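Local atomic coordinates of tail spike protein (PDB entry 6EU4), a protein that probably serves as the trimeric adsorption device of an Acinetobacter phage, binding and most likely depolymerising the capsular polysaccharide of its Acinetobacter baumannii host. Residues D34-V40 / G59-A65; A96-P101 / N122-H126; I209-L215 / E231-D237; F337-S343 / F373-S379; A479-G483 / V498-S502. All coordinates share one frame; numbering follows the deposited sequence. Where two conformers were deposited one is given.

Contact 1 (D34-V40 / G59-A65). With ZN (zinc ion), chain D.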
# COMPACT_ATOMS: atom_id res chain seq x y z
N ASP A 34 -29.04 -54.91 -14.96
CA ASP A 34 -27.89 -54.06 -15.22
C ASP A 34 -28.31 -52.85 -16.05
O ASP A 34 -28.99 -52.99 -17.06
CB ASP A 34 -26.81 -54.87 -15.96
CG ASP A 34 -25.44 -54.23 -15.90
OD1 ASP A 34 -25.19 -53.42 -14.99
OD2 ASP A 34 -24.60 -54.55 -16.77
N GLY A 35 -27.93 -51.66 -15.58
CA GLY A 35 -28.22 -50.43 -16.30
C GLY A 35 -29.55 -49.77 -15.98
O GLY A 35 -29.86 -48.74 -16.59
N MSE A 36 -30.34 -50.33 -15.07
CA MSE A 36 -31.60 -49.73 -14.64
C MSE A 36 -31.36 -48.35 -14.02
O MSE A 36 -30.34 -48.13 -13.37
CB MSE A 36 -32.29 -50.67 -13.64
CG MSE A 36 -33.64 -50.20 -13.08
SE MSE A 36 -34.55 -51.62 -12.06
CE MSE A 36 -35.00 -52.81 -13.54
N VAL A 37 -32.31 -47.42 -14.19
CA VAL A 37 -32.21 -46.07 -13.63
C VAL A 37 -33.32 -45.89 -12.60
O VAL A 37 -34.49 -46.16 -12.88
CB VAL A 37 -32.31 -44.98 -14.71
CG1 VAL A 37 -32.14 -43.59 -14.08
CG2 VAL A 37 -31.30 -45.20 -15.83
N ALA A 38 -32.94 -45.41 -11.41
CA ALA A 38 -33.86 -45.09 -10.35
C ALA A 38 -33.69 -43.63 -9.93
O ALA A 38 -32.61 -43.06 -10.06
CB ALA A 38 -33.64 -45.99 -9.12
N TYR A 39 -34.77 -43.04 -9.44
CA TYR A 39 -34.75 -41.73 -8.81
C TYR A 39 -35.03 -41.91 -7.32
O TYR A 39 -36.10 -42.39 -6.95
CB TYR A 39 -35.79 -40.80 -9.43
CG TYR A 39 -35.77 -39.41 -8.82
CD1 TYR A 39 -34.83 -38.48 -9.22
CD2 TYR A 39 -36.68 -39.05 -7.83
CE1 TYR A 39 -34.79 -37.21 -8.66
CE2 TYR A 39 -36.66 -37.79 -7.28
CZ TYR A 39 -35.72 -36.87 -7.69
OH TYR A 39 -35.70 -35.63 -7.12
N VAL A 40 -34.06 -41.53 -6.49
CA VAL A 40 -34.20 -41.63 -5.04
C VAL A 40 -34.71 -40.30 -4.51
O VAL A 40 -34.09 -39.25 -4.74
CB VAL A 40 -32.87 -42.03 -4.38
CG1 VAL A 40 -33.03 -42.11 -2.86
CG2 VAL A 40 -32.37 -43.37 -4.92
N GLY A 59 -31.44 -38.32 -5.57
CA GLY A 59 -30.94 -38.12 -6.91
C GLY A 59 -31.03 -39.40 -7.72
O GLY A 59 -31.40 -40.46 -7.22
N HIS A 60 -30.68 -39.27 -9.00
CA HIS A 60 -30.73 -40.42 -9.90
C HIS A 60 -29.59 -41.38 -9.60
O HIS A 60 -28.48 -40.96 -9.24
CB HIS A 60 -30.65 -39.97 -11.36
CG HIS A 60 -31.79 -39.11 -11.80
ND1 HIS A 60 -31.81 -37.74 -11.61
CD2 HIS A 60 -32.96 -39.42 -12.42
CE1 HIS A 60 -32.93 -37.25 -12.10
NE2 HIS A 60 -33.65 -38.24 -12.60
N ARG A 61 -29.87 -42.67 -9.74
CA ARG A 61 -28.86 -43.71 -9.64
C ARG A 61 -29.03 -44.69 -10.78
O ARG A 61 -30.13 -44.90 -11.30
CB ARG A 61 -28.94 -44.44 -8.30
CG ARG A 61 -28.63 -43.52 -7.13
CD ARG A 61 -28.26 -44.26 -5.88
NE ARG A 61 -27.82 -43.31 -4.85
CZ ARG A 61 -26.60 -43.26 -4.32
NH1 ARG A 61 -25.65 -44.11 -4.68
NH2 ARG A 61 -26.34 -42.36 -3.40
N ILE A 62 -27.91 -45.28 -11.19
CA ILE A 62 -27.88 -46.28 -12.24
C ILE A 62 -27.26 -47.55 -11.68
O ILE A 62 -26.17 -47.50 -11.09
CB ILE A 62 -27.09 -45.80 -13.47
CG1 ILE A 62 -27.71 -44.51 -14.02
CG2 ILE A 62 -27.08 -46.89 -14.54
CD1 ILE A 62 -26.91 -43.86 -15.15
N TYR A 63 -27.94 -48.67 -11.87
CA TYR A 63 -27.46 -49.93 -11.34
C TYR A 63 -26.30 -50.47 -12.17
O TYR A 63 -26.41 -50.61 -13.39
CB TYR A 63 -28.61 -50.94 -11.29
CG TYR A 63 -28.21 -52.24 -10.65
CD1 TYR A 63 -27.74 -52.26 -9.34
CD2 TYR A 63 -28.30 -53.44 -11.34
CE1 TYR A 63 -27.37 -53.45 -8.74
CE2 TYR A 63 -27.94 -54.64 -10.74
CZ TYR A 63 -27.48 -54.63 -9.44
OH TYR A 63 -27.11 -55.79 -8.83
N VAL A 64 -25.18 -50.75 -11.51
CA VAL A 64 -24.00 -51.35 -12.14
C VAL A 64 -23.83 -52.74 -11.54
O VAL A 64 -23.24 -52.89 -10.46
CB VAL A 64 -22.75 -50.49 -11.94
CG1 VAL A 64 -21.54 -51.13 -12.61
CG2 VAL A 64 -22.97 -49.08 -12.47
N ALA A 65 -24.32 -53.76 -12.25
CA ALA A 65 -24.42 -55.10 -11.68
C ALA A 65 -23.07 -55.63 -11.20
O ALA A 65 -23.00 -56.34 -10.19
CB ALA A 65 -25.01 -56.07 -12.71
ZN ZN D . -35.07 -37.11 -13.46
O HOH W 1 -36.52 -38.75 -14.01
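The carbonyl O of A38 accepts R61 N at 2.8 Å and is also approached by the C-H of H60 CA. R61 N and A38 O belong to one hydrogen-bonded pair of an antiparallel ladder joining strands 37-40 and 59-63 in the small N-terminal sheet. R61 turns to the opposite face from H60, where its guanidinium reaches the carbonyls of F74 and W80. In the non-hydrogen-bonded pair V37 and I62, branched side chains suited to strands lie side by side, CG2 of V37 4.1 Å from CG1 of I62, and residues of the second subunit pack on them. Beyond the ladder, G35 uses a positive phi (89°) that glycine tolerates easily. D34 receives A65 N on OD1 at 2.9 Å, nearly straight (176°) but from above the carboxylate plane. At the other end, Y39 makes a T-shaped contact with H60, ring planes at 67°, its CD1 edge 3.6 Å above the centre of the imidazole. This probably helps to set the rotation of the metal-binding imidazole, on which Y39 of the second subunit also stacks. Together with H60 of the second and third subunits and a water 2.3 Å from the metal, H60 binds a zinc ion through NE2, 2.0 Å from the zinc.

Contact 2 (A96-P101 / N122-H126)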
# COMPACT_ATOMS: atom_id res chain seq x y z
N ALA A 96 -25.37 -37.22 5.47
CA ALA A 96 -25.39 -36.17 6.48
C ALA A 96 -26.83 -35.74 6.72
O ALA A 96 -27.71 -35.95 5.89
CB ALA A 96 -24.56 -34.96 6.05
N LYS A 97 -27.06 -35.11 7.87
CA LYS A 97 -28.34 -34.46 8.14
C LYS A 97 -28.11 -32.98 8.40
O LYS A 97 -27.09 -32.58 8.98
CB LYS A 97 -29.06 -35.11 9.34
CG LYS A 97 -29.50 -36.54 9.05
CD LYS A 97 -30.44 -37.09 10.11
CE LYS A 97 -30.71 -38.57 9.89
NZ LYS A 97 -31.67 -39.11 10.89
N LEU A 98 -29.06 -32.16 7.95
CA LEU A 98 -29.01 -30.72 8.14
C LEU A 98 -29.68 -30.30 9.43
O LEU A 98 -30.79 -30.74 9.74
CB LEU A 98 -29.72 -30.03 6.98
CG LEU A 98 -29.07 -30.12 5.61
CD1 LEU A 98 -30.08 -29.76 4.56
CD2 LEU A 98 -27.91 -29.18 5.56
N ASN A 99 -29.02 -29.40 10.15
CA ASN A 99 -29.61 -28.70 11.30
C ASN A 99 -30.25 -29.68 12.29
O ASN A 99 -31.37 -29.50 12.76
CB ASN A 99 -30.62 -27.65 10.83
CG ASN A 99 -30.07 -26.79 9.69
OD1 ASN A 99 -28.97 -26.26 9.78
ND2 ASN A 99 -30.84 -26.66 8.61
N THR A 100 -29.50 -30.74 12.60
CA THR A 100 -29.98 -31.86 13.43
C THR A 100 -28.89 -32.13 14.45
O THR A 100 -28.01 -32.98 14.22
CB THR A 100 -30.31 -33.08 12.58
OG1 THR A 100 -31.26 -32.73 11.57
CG2 THR A 100 -30.88 -34.23 13.45
N PRO A 101 -28.89 -31.42 15.57
CA PRO A 101 -27.75 -31.49 16.50
C PRO A 101 -27.50 -32.86 17.09
O PRO A 101 -26.37 -33.12 17.53
CB PRO A 101 -28.13 -30.48 17.59
CG PRO A 101 -28.99 -29.48 16.87
CD PRO A 101 -29.79 -30.30 15.90
N ASN A 122 -25.11 -26.70 2.91
CA ASN A 122 -26.47 -26.16 2.81
C ASN A 122 -27.13 -25.94 4.16
O ASN A 122 -28.35 -25.70 4.21
CB ASN A 122 -27.30 -27.12 1.97
CG ASN A 122 -26.64 -27.39 0.65
OD1 ASN A 122 -26.13 -26.48 0.00
ND2 ASN A 122 -26.63 -28.66 0.24
N GLY A 123 -26.37 -26.00 5.23
CA GLY A 123 -26.89 -25.78 6.56
C GLY A 123 -25.80 -26.12 7.54
O GLY A 123 -24.63 -26.18 7.16
N LEU A 124 -26.18 -26.35 8.79
CA LEU A 124 -25.22 -26.71 9.83
C LEU A 124 -25.17 -28.23 9.97
O LEU A 124 -26.21 -28.90 10.07
CB LEU A 124 -25.58 -26.09 11.17
CG LEU A 124 -25.58 -24.56 11.15
CD1 LEU A 124 -26.19 -24.03 12.46
CD2 LEU A 124 -24.17 -24.02 10.88
N TYR A 125 -23.96 -28.75 9.97
CA TYR A 125 -23.71 -30.17 10.16
C TYR A 125 -22.92 -30.33 11.45
O TYR A 125 -21.97 -29.59 11.69
CB TYR A 125 -22.93 -30.75 9.00
CG TYR A 125 -23.49 -30.43 7.64
CD1 TYR A 125 -24.44 -31.26 7.04
CD2 TYR A 125 -23.07 -29.31 6.94
CE1 TYR A 125 -24.95 -30.97 5.77
CE2 TYR A 125 -23.56 -29.02 5.67
CZ TYR A 125 -24.49 -29.84 5.10
OH TYR A 125 -24.97 -29.52 3.85
N HIS A 126 -23.32 -31.29 12.28
CA HIS A 126 -22.65 -31.54 13.55
C HIS A 126 -21.70 -32.72 13.43
O HIS A 126 -21.99 -33.71 12.75
CB HIS A 126 -23.68 -31.80 14.66
CG HIS A 126 -24.46 -30.58 15.00
ND1 HIS A 126 -25.41 -30.05 14.16
CD2 HIS A 126 -24.40 -29.75 16.07
CE1 HIS A 126 -25.92 -28.96 14.71
NE2 HIS A 126 -25.32 -28.76 15.87
O HOH W 2 -25.40 -33.39 11.64
O HOH W 3 -26.77 -30.98 11.86
O HOH W 4 -30.22 -25.06 6.14
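The loop 96-101, which leads toward helix 106-113, lies against the start of strand 124-127 near the N-terminal end of the parallel beta-helix. N99 does the work of a neighbouring strand with a single residue: its backbone N donates to L124 O at 2.9 Å, and its side-chain OD1 accepts from L124 N at 3.0 Å in a nearly straight bond (170°). Asparagine suits the place because its amide imitates a peptide group and its backbone accepts positive phi. The amide's other end, ND2, reaches N122 O through a water. L98 and Y125 run side by side, CD2 of L98 meeting CE1 of Y125 at 3.5 Å; G123 leaves that methyl room, since a beta carbon there would collide with it. The phenol of Y125 accepts from N122 N and is also hydrogen-bonded to E92, so the ring's far end is held by two partners. A96 CB meets the ring's CD1 at 3.8 Å. Further along, the CA of P101 sits over the centre of the H126 imidazole, 3.5 Å from the centroid, in a CH-pi contact. A water in the plane of that imidazole lies 2.8 Å from ND1, accepts from T100 N and can donate to L124 O. The arrangement is that of a loop packed, through side-chain and water bonds, on the first strand of a rung near the N-terminal end of a parallel beta-helix.

Contact 3 (I209-L215 / E231-D237)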
# COMPACT_ATOMS: atom_id res chain seq x y z
N ILE A 209 -8.91 -26.10 18.18
CA ILE A 209 -8.49 -25.30 17.03
C ILE A 209 -9.62 -25.29 16.02
O ILE A 209 -10.23 -26.32 15.76
CB ILE A 209 -7.22 -25.90 16.40
CG1 ILE A 209 -6.09 -25.97 17.42
CG2 ILE A 209 -6.78 -25.10 15.16
CD1 ILE A 209 -5.00 -27.00 17.01
N GLY A 210 -9.89 -24.13 15.43
CA GLY A 210 -10.86 -24.09 14.37
C GLY A 210 -10.41 -24.79 13.10
O GLY A 210 -10.92 -25.85 12.72
N LEU A 211 -9.41 -24.20 12.45
CA LEU A 211 -8.80 -24.77 11.25
C LEU A 211 -7.33 -25.02 11.56
O LEU A 211 -6.56 -24.07 11.75
CB LEU A 211 -8.96 -23.83 10.06
CG LEU A 211 -8.20 -24.23 8.80
CD1 LEU A 211 -8.70 -25.56 8.24
CD2 LEU A 211 -8.25 -23.13 7.73
N TYR A 212 -6.94 -26.30 11.59
CA TYR A 212 -5.54 -26.68 11.72
C TYR A 212 -5.05 -27.01 10.32
O TYR A 212 -5.42 -28.03 9.74
CB TYR A 212 -5.35 -27.86 12.68
CG TYR A 212 -3.89 -28.18 12.88
CD1 TYR A 212 -2.98 -27.18 13.22
CD2 TYR A 212 -3.39 -29.46 12.70
CE1 TYR A 212 -1.64 -27.45 13.39
CE2 TYR A 212 -2.05 -29.74 12.87
CZ TYR A 212 -1.18 -28.73 13.22
OH TYR A 212 0.17 -28.99 13.39
N ALA A 213 -4.23 -26.13 9.78
CA ALA A 213 -3.78 -26.21 8.38
C ALA A 213 -2.27 -26.07 8.37
O ALA A 213 -1.73 -25.05 7.92
CB ALA A 213 -4.46 -25.14 7.54
N PRO A 214 -1.56 -27.09 8.84
CA PRO A 214 -0.12 -26.90 9.10
C PRO A 214 0.67 -26.60 7.83
O PRO A 214 1.51 -25.69 7.83
CB PRO A 214 0.31 -28.22 9.75
CG PRO A 214 -0.79 -29.21 9.43
CD PRO A 214 -2.05 -28.38 9.35
N LEU A 215 0.42 -27.34 6.75
CA LEU A 215 1.19 -27.26 5.51
C LEU A 215 0.20 -26.98 4.37
O LEU A 215 -0.50 -27.90 3.94
CB LEU A 215 1.98 -28.55 5.26
CG LEU A 215 2.82 -29.10 6.42
CD1 LEU A 215 3.45 -30.44 6.05
CD2 LEU A 215 3.89 -28.11 6.84
N GLU A 231 -7.94 -21.63 19.64
CA GLU A 231 -7.08 -21.06 18.60
C GLU A 231 -7.87 -21.11 17.31
O GLU A 231 -8.50 -22.13 17.01
CB GLU A 231 -5.77 -21.85 18.50
CG GLU A 231 -4.89 -21.67 19.70
CD GLU A 231 -3.76 -22.70 19.84
OE1 GLU A 231 -3.70 -23.68 19.07
OE2 GLU A 231 -2.94 -22.53 20.77
N GLY A 232 -7.87 -20.01 16.56
CA GLY A 232 -8.75 -19.93 15.40
C GLY A 232 -8.24 -20.66 14.18
O GLY A 232 -8.79 -21.70 13.79
N ILE A 233 -7.21 -20.09 13.56
CA ILE A 233 -6.57 -20.63 12.37
C ILE A 233 -5.08 -20.80 12.70
O ILE A 233 -4.44 -19.86 13.20
CB ILE A 233 -6.79 -19.72 11.15
CG1 ILE A 233 -8.29 -19.66 10.80
CG2 ILE A 233 -5.97 -20.22 9.95
CD1 ILE A 233 -8.63 -18.62 9.80
N LYS A 234 -4.55 -21.99 12.45
CA LYS A 234 -3.22 -22.36 12.91
C LYS A 234 -2.45 -23.09 11.81
O LYS A 234 -2.91 -24.13 11.34
CB LYS A 234 -3.34 -23.23 14.15
CG LYS A 234 -2.04 -23.53 14.82
CD LYS A 234 -2.30 -24.25 16.14
CE LYS A 234 -1.06 -24.28 17.00
NZ LYS A 234 -1.35 -24.94 18.33
N SER A 235 -1.28 -22.58 11.45
CA SER A 235 -0.50 -23.09 10.34
C SER A 235 0.98 -23.03 10.69
O SER A 235 1.40 -22.26 11.56
CB SER A 235 -0.81 -22.29 9.06
OG SER A 235 -0.10 -22.76 7.93
N VAL A 236 1.77 -23.85 9.99
CA VAL A 236 3.23 -23.92 10.15
C VAL A 236 3.96 -23.34 8.94
O VAL A 236 4.93 -22.60 9.09
CB VAL A 236 3.67 -25.38 10.39
CG1 VAL A 236 5.17 -25.49 10.41
CG2 VAL A 236 3.09 -25.95 11.69
N ASP A 237 3.55 -23.75 7.74
CA ASP A 237 4.23 -23.40 6.50
C ASP A 237 3.11 -23.21 5.48
O ASP A 237 2.51 -24.20 5.03
CB ASP A 237 5.22 -24.49 6.08
CG ASP A 237 6.01 -24.14 4.81
OD1 ASP A 237 5.54 -23.37 3.95
OD2 ASP A 237 7.12 -24.71 4.66
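I209 and K234 meet at about a right angle, the tip CD1 of the isoleucine touching the lysine's CD at 4.0 Å. K234 is fully extended, with CG anti to its own N (chi1 -173°), and its methylene chain also crosses the Y212 ring obliquely, CB lying 4.1 Å from the ring's CD1. A long aliphatic stem with a charged end suits this place: the methylenes touch both I209 and Y212, while NZ runs back to E231. There NZ and OE1 form a 2.8 Å salt bridge on the syn side of the carboxylate, somewhat out of its plane, and OE2 of E231 is paired with R253, so two positive groups probably stabilise the negative charge. The segments are consecutive rungs of a parallel beta-helix, paired in parallel, I209 with E231, L211 with I233 and Y212 with K234, and again L215 with D237. The chain turns corners at G210 and at E231-G232; a beta carbon on G210 would strike G232 O. L211 and I233 point to the other face, CB to CG1 4.3 Å, where I233 also meets W243 and V246. Between Y212-K234 and L215-D237 the regular pairing is interrupted. S235 takes OG across to A213 O at 2.8 Å, placed by a first torsion of -179°. P214, which has no N-H to offer a strand, instead serves as acceptor: its O receives both D237 N and V236 N, each at 2.8 Å, the latter on a lone pair. Its CB meets V236 CG2 at 4.1 Å. L215 leans CD2 against the CB of D237, whose OD2 is hydrogen-bonded to Y187 and W264.

Contact 4 (F337-S343 / F373-S379)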
# COMPACT_ATOMS: atom_id res chain seq x y z
N PHE A 337 1.33 -3.27 21.64
CA PHE A 337 0.53 -3.23 20.42
C PHE A 337 1.19 -4.11 19.36
O PHE A 337 0.56 -5.02 18.84
CB PHE A 337 0.39 -1.78 19.95
CG PHE A 337 -0.32 -1.59 18.63
CD1 PHE A 337 -1.69 -1.39 18.59
CD2 PHE A 337 0.40 -1.53 17.45
CE1 PHE A 337 -2.34 -1.18 17.39
CE2 PHE A 337 -0.22 -1.34 16.24
CZ PHE A 337 -1.60 -1.14 16.20
N LEU A 338 2.47 -3.87 19.10
CA LEU A 338 3.27 -4.66 18.18
C LEU A 338 4.52 -5.09 18.91
O LEU A 338 5.26 -4.25 19.44
CB LEU A 338 3.64 -3.87 16.94
CG LEU A 338 4.70 -4.53 16.03
CD1 LEU A 338 4.20 -5.85 15.47
CD2 LEU A 338 5.07 -3.55 14.91
N TYR A 339 4.74 -6.39 18.96
CA TYR A 339 6.04 -6.96 19.28
C TYR A 339 6.69 -7.39 17.96
O TYR A 339 6.16 -8.25 17.27
CB TYR A 339 5.91 -8.16 20.22
CG TYR A 339 7.23 -8.80 20.50
CD1 TYR A 339 8.04 -8.33 21.52
CD2 TYR A 339 7.69 -9.88 19.74
CE1 TYR A 339 9.29 -8.92 21.78
CE2 TYR A 339 8.92 -10.47 20.00
CZ TYR A 339 9.72 -9.97 21.01
OH TYR A 339 10.95 -10.54 21.28
N ALA A 340 7.83 -6.78 17.63
CA ALA A 340 8.54 -7.05 16.38
C ALA A 340 9.96 -7.48 16.72
O ALA A 340 10.70 -6.72 17.36
CB ALA A 340 8.57 -5.83 15.46
N GLU A 341 10.33 -8.68 16.28
CA GLU A 341 11.64 -9.25 16.53
C GLU A 341 12.17 -9.75 15.19
O GLU A 341 11.56 -10.62 14.57
CB GLU A 341 11.56 -10.40 17.55
CG GLU A 341 12.88 -11.09 17.80
CD GLU A 341 12.80 -12.24 18.78
OE1 GLU A 341 11.77 -12.39 19.48
OE2 GLU A 341 13.78 -13.01 18.82
N GLY A 342 13.27 -9.17 14.73
CA GLY A 342 13.80 -9.51 13.42
C GLY A 342 12.83 -9.31 12.27
O GLY A 342 12.92 -10.04 11.27
N SER A 343 11.95 -8.30 12.35
CA SER A 343 10.88 -8.15 11.38
C SER A 343 10.84 -6.75 10.80
O SER A 343 11.20 -5.78 11.47
CB SER A 343 9.52 -8.46 12.01
OG SER A 343 9.44 -9.82 12.34
N PHE A 373 5.16 -0.19 20.89
CA PHE A 373 5.97 -0.77 19.83
C PHE A 373 7.25 -1.26 20.46
O PHE A 373 8.09 -0.45 20.87
CB PHE A 373 6.24 0.24 18.71
CG PHE A 373 4.99 0.69 18.04
CD1 PHE A 373 4.44 -0.05 16.99
CD2 PHE A 373 4.31 1.82 18.48
CE1 PHE A 373 3.25 0.33 16.40
CE2 PHE A 373 3.11 2.20 17.87
CZ PHE A 373 2.59 1.46 16.83
N CYS A 374 7.37 -2.58 20.61
CA CYS A 374 8.57 -3.21 21.15
C CYS A 374 9.36 -3.71 19.94
O CYS A 374 8.98 -4.71 19.32
CB CYS A 374 8.20 -4.33 22.12
SG CYS A 374 9.61 -5.12 22.89
N VAL A 375 10.43 -3.01 19.59
CA VAL A 375 11.08 -3.12 18.28
C VAL A 375 12.49 -3.61 18.53
O VAL A 375 13.38 -2.81 18.87
CB VAL A 375 11.07 -1.77 17.54
CG1 VAL A 375 11.61 -1.92 16.13
CG2 VAL A 375 9.66 -1.19 17.49
N VAL A 376 12.73 -4.92 18.36
CA VAL A 376 13.95 -5.55 18.83
C VAL A 376 14.60 -6.42 17.74
O VAL A 376 13.95 -6.85 16.79
CB VAL A 376 13.68 -6.38 20.11
CG1 VAL A 376 12.96 -5.54 21.15
CG2 VAL A 376 12.88 -7.68 19.79
N SER A 377 15.90 -6.66 17.92
CA SER A 377 16.67 -7.63 17.12
C SER A 377 16.57 -7.34 15.61
O SER A 377 16.03 -8.13 14.83
CB SER A 377 16.20 -9.05 17.42
OG SER A 377 16.43 -9.38 18.77
N ASN A 378 17.14 -6.21 15.21
CA ASN A 378 17.25 -5.85 13.79
C ASN A 378 15.88 -5.75 13.11
O ASN A 378 15.73 -6.06 11.92
CB ASN A 378 18.14 -6.85 13.05
CG ASN A 378 19.58 -6.72 13.46
OD1 ASN A 378 20.15 -5.63 13.41
ND2 ASN A 378 20.16 -7.82 13.92
N SER A 379 14.90 -5.25 13.83
CA SER A 379 13.61 -4.96 13.24
C SER A 379 13.61 -3.58 12.57
O SER A 379 14.47 -2.73 12.82
CB SER A 379 12.50 -5.02 14.29
OG SER A 379 12.20 -6.35 14.65
O HOH W 5 16.22 -12.30 18.28
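One methyl of V376, CG2, fills the hollow between Y339 and E341 on the adjoining rung of the parallel beta-helix, 3.8 Å both from the tyrosine OH and from CB of the glutamate. The fit depends on a first torsion that puts CG2 between the backbone N and carbonyl carbon, pressing it toward A340 O. Y339 OH gives its proton to E341 OE1 at 2.7 Å, so the two walls of the hollow hold each other. Next along this face, the small C374 rests SG beside the Y339 ring, 3.8 Å from CD1, an oblique sulfur-aromatic contact. On the face of L338, A340 and F373, the phenyl ring of F373 sets CD1 against CB of L338 at 3.9 Å, while at the corner of the chain its CE1 meets CD2 of F337 at 3.6 Å. The two phenyl planes are turned 57° to each other; F337 has edge-to-face partners in F315 and F350. The small A340 lets the hydroxyl of S379 approach, OG lying 3.8 Å from the alanine CB. G342 takes the positive phi of the turn easily. Here S379 OG both donates to V376 O, at 2.8 Å, and accepts the almost straight bond (178°) from S343 N.

Contact 5 (A479-G483 / V498-S502)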
# COMPACT_ATOMS: atom_id res chain seq x y z
N ALA A 479 15.61 30.15 13.51
CA ALA A 479 16.25 30.01 14.81
C ALA A 479 15.31 29.30 15.79
O ALA A 479 14.08 29.33 15.64
CB ALA A 479 16.63 31.38 15.37
N LYS A 480 15.89 28.67 16.80
CA LYS A 480 15.12 28.19 17.94
C LYS A 480 14.91 29.33 18.93
O LYS A 480 15.88 29.91 19.41
CB LYS A 480 15.81 27.01 18.62
CG LYS A 480 14.90 26.35 19.72
CD LYS A 480 15.55 25.10 20.29
CE LYS A 480 14.56 24.18 21.02
NZ LYS A 480 13.91 24.82 22.20
N SER A 481 13.66 29.64 19.23
CA SER A 481 13.34 30.78 20.09
C SER A 481 13.45 30.33 21.54
O SER A 481 12.78 29.39 21.96
CB SER A 481 11.93 31.32 19.80
OG SER A 481 11.73 32.55 20.47
N LEU A 482 14.31 31.01 22.30
CA LEU A 482 14.58 30.63 23.68
C LEU A 482 13.58 31.25 24.64
O LEU A 482 13.14 32.39 24.47
CB LEU A 482 15.99 31.06 24.09
CG LEU A 482 17.12 30.44 23.26
CD1 LEU A 482 18.42 31.17 23.55
CD2 LEU A 482 17.24 28.96 23.56
N GLY A 483 13.24 30.50 25.68
CA GLY A 483 12.53 31.04 26.82
C GLY A 483 13.49 31.65 27.82
O GLY A 483 14.54 32.18 27.46
N VAL A 498 21.11 27.37 15.59
CA VAL A 498 20.90 28.81 15.71
C VAL A 498 19.79 29.07 16.73
O VAL A 498 18.72 28.44 16.67
CB VAL A 498 20.54 29.44 14.36
CG1 VAL A 498 20.35 30.95 14.53
CG2 VAL A 498 21.61 29.12 13.30
N LEU A 499 20.05 30.00 17.64
CA LEU A 499 19.17 30.40 18.72
C LEU A 499 18.83 31.88 18.59
O LEU A 499 19.65 32.69 18.12
CB LEU A 499 19.84 30.16 20.09
CG LEU A 499 20.69 28.89 20.21
CD1 LEU A 499 21.45 28.90 21.51
CD2 LEU A 499 19.81 27.66 20.10
N VAL A 500 17.64 32.24 19.03
CA VAL A 500 17.27 33.65 19.16
C VAL A 500 16.73 33.88 20.56
O VAL A 500 15.96 33.07 21.08
CB VAL A 500 16.24 34.10 18.08
CG1 VAL A 500 14.95 33.28 18.14
CG2 VAL A 500 15.95 35.59 18.24
N GLN A 501 17.17 34.97 21.18
CA GLN A 501 16.58 35.44 22.43
C GLN A 501 16.02 36.83 22.16
O GLN A 501 16.77 37.80 22.08
CB GLN A 501 17.59 35.46 23.57
CG GLN A 501 17.00 35.99 24.88
CD GLN A 501 15.72 35.29 25.25
OE1 GLN A 501 14.63 35.75 24.92
NE2 GLN A 501 15.83 34.16 25.95
N SER A 502 14.70 36.92 22.01
CA SER A 502 14.08 38.19 21.69
C SER A 502 13.63 38.96 22.91
O SER A 502 13.20 40.11 22.77
CB SER A 502 12.88 37.97 20.75
OG SER A 502 11.84 37.26 21.41
O HOH W 6 13.11 34.35 22.32
O HOH W 7 11.42 34.91 19.31
O HOH W 8 12.47 34.67 25.88
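K480 N donates to V498 O at 2.8 Å and almost in line (173°), opening the parallel pairing of strands 474-481 and 496-501. The latter is the sole neighbour, within the chain, of strand 474-481 in a six-stranded mixed sheet that follows the beta-helix. K480 O in turn accepts V500 N, and L482 N reaches V500 O, both at 2.9 Å. After these backbone bonds, Q501 contributes through its side chain: a bend at chi2 brings NE2 to G483 O at 2.8 Å, with the oxygen close to the amide plane though the bond at hydrogen is bent (138°). Glutamine suits the position because its two ends differ. While NE2 donates, OE1 accepts from S503 N and from a water that also donates to L482 O. A second water accepts from S502 N, can donate to L482 O and lies 2.9 Å from OG of S481, a short polar residue fitting its exposed position. On the side of K480 and L499, L482 leans CD1 on CB of L499 at 3.9 Å, with I487, L490 and L494 adding to the apolar cover. The lysine's end leads away to a cation-pi contact with Y474 of the second subunit. On the other side, V500 turns CG1 between its backbone N and carbonyl carbon (chi1 59°), directing this methyl at the neighbouring strand. A479, small, is hydrogen-bonded through its backbone to the third subunit, which packs close to it. Its CB touches CG1 of V498 and CG1 of V500, each at 3.8 Å.

The five contacts follow one another along the chain and along a long spike, contacts 1 and 5 lying on opposite sides of the chain's centre with their own centres about 96 Å apart. Contacts 2, 3 and 4 sample the beta-helix from its N-terminal region onward: centres are about 24 Å apart from contact 2 to 3 and again from 3 to 4. Contacts 3 and 4 are touched by no other subunit. Contact 1, its centre about 27 Å from that of contact 2, belongs to a separate sheet and holds the zinc site shared by all three chains. Contact 5, its centre about 38 Å from that of contact 4, lies in another sheet. Both neighbouring subunits are reached at contacts 1 and 5, and contact 2 touches the third subunit at N122.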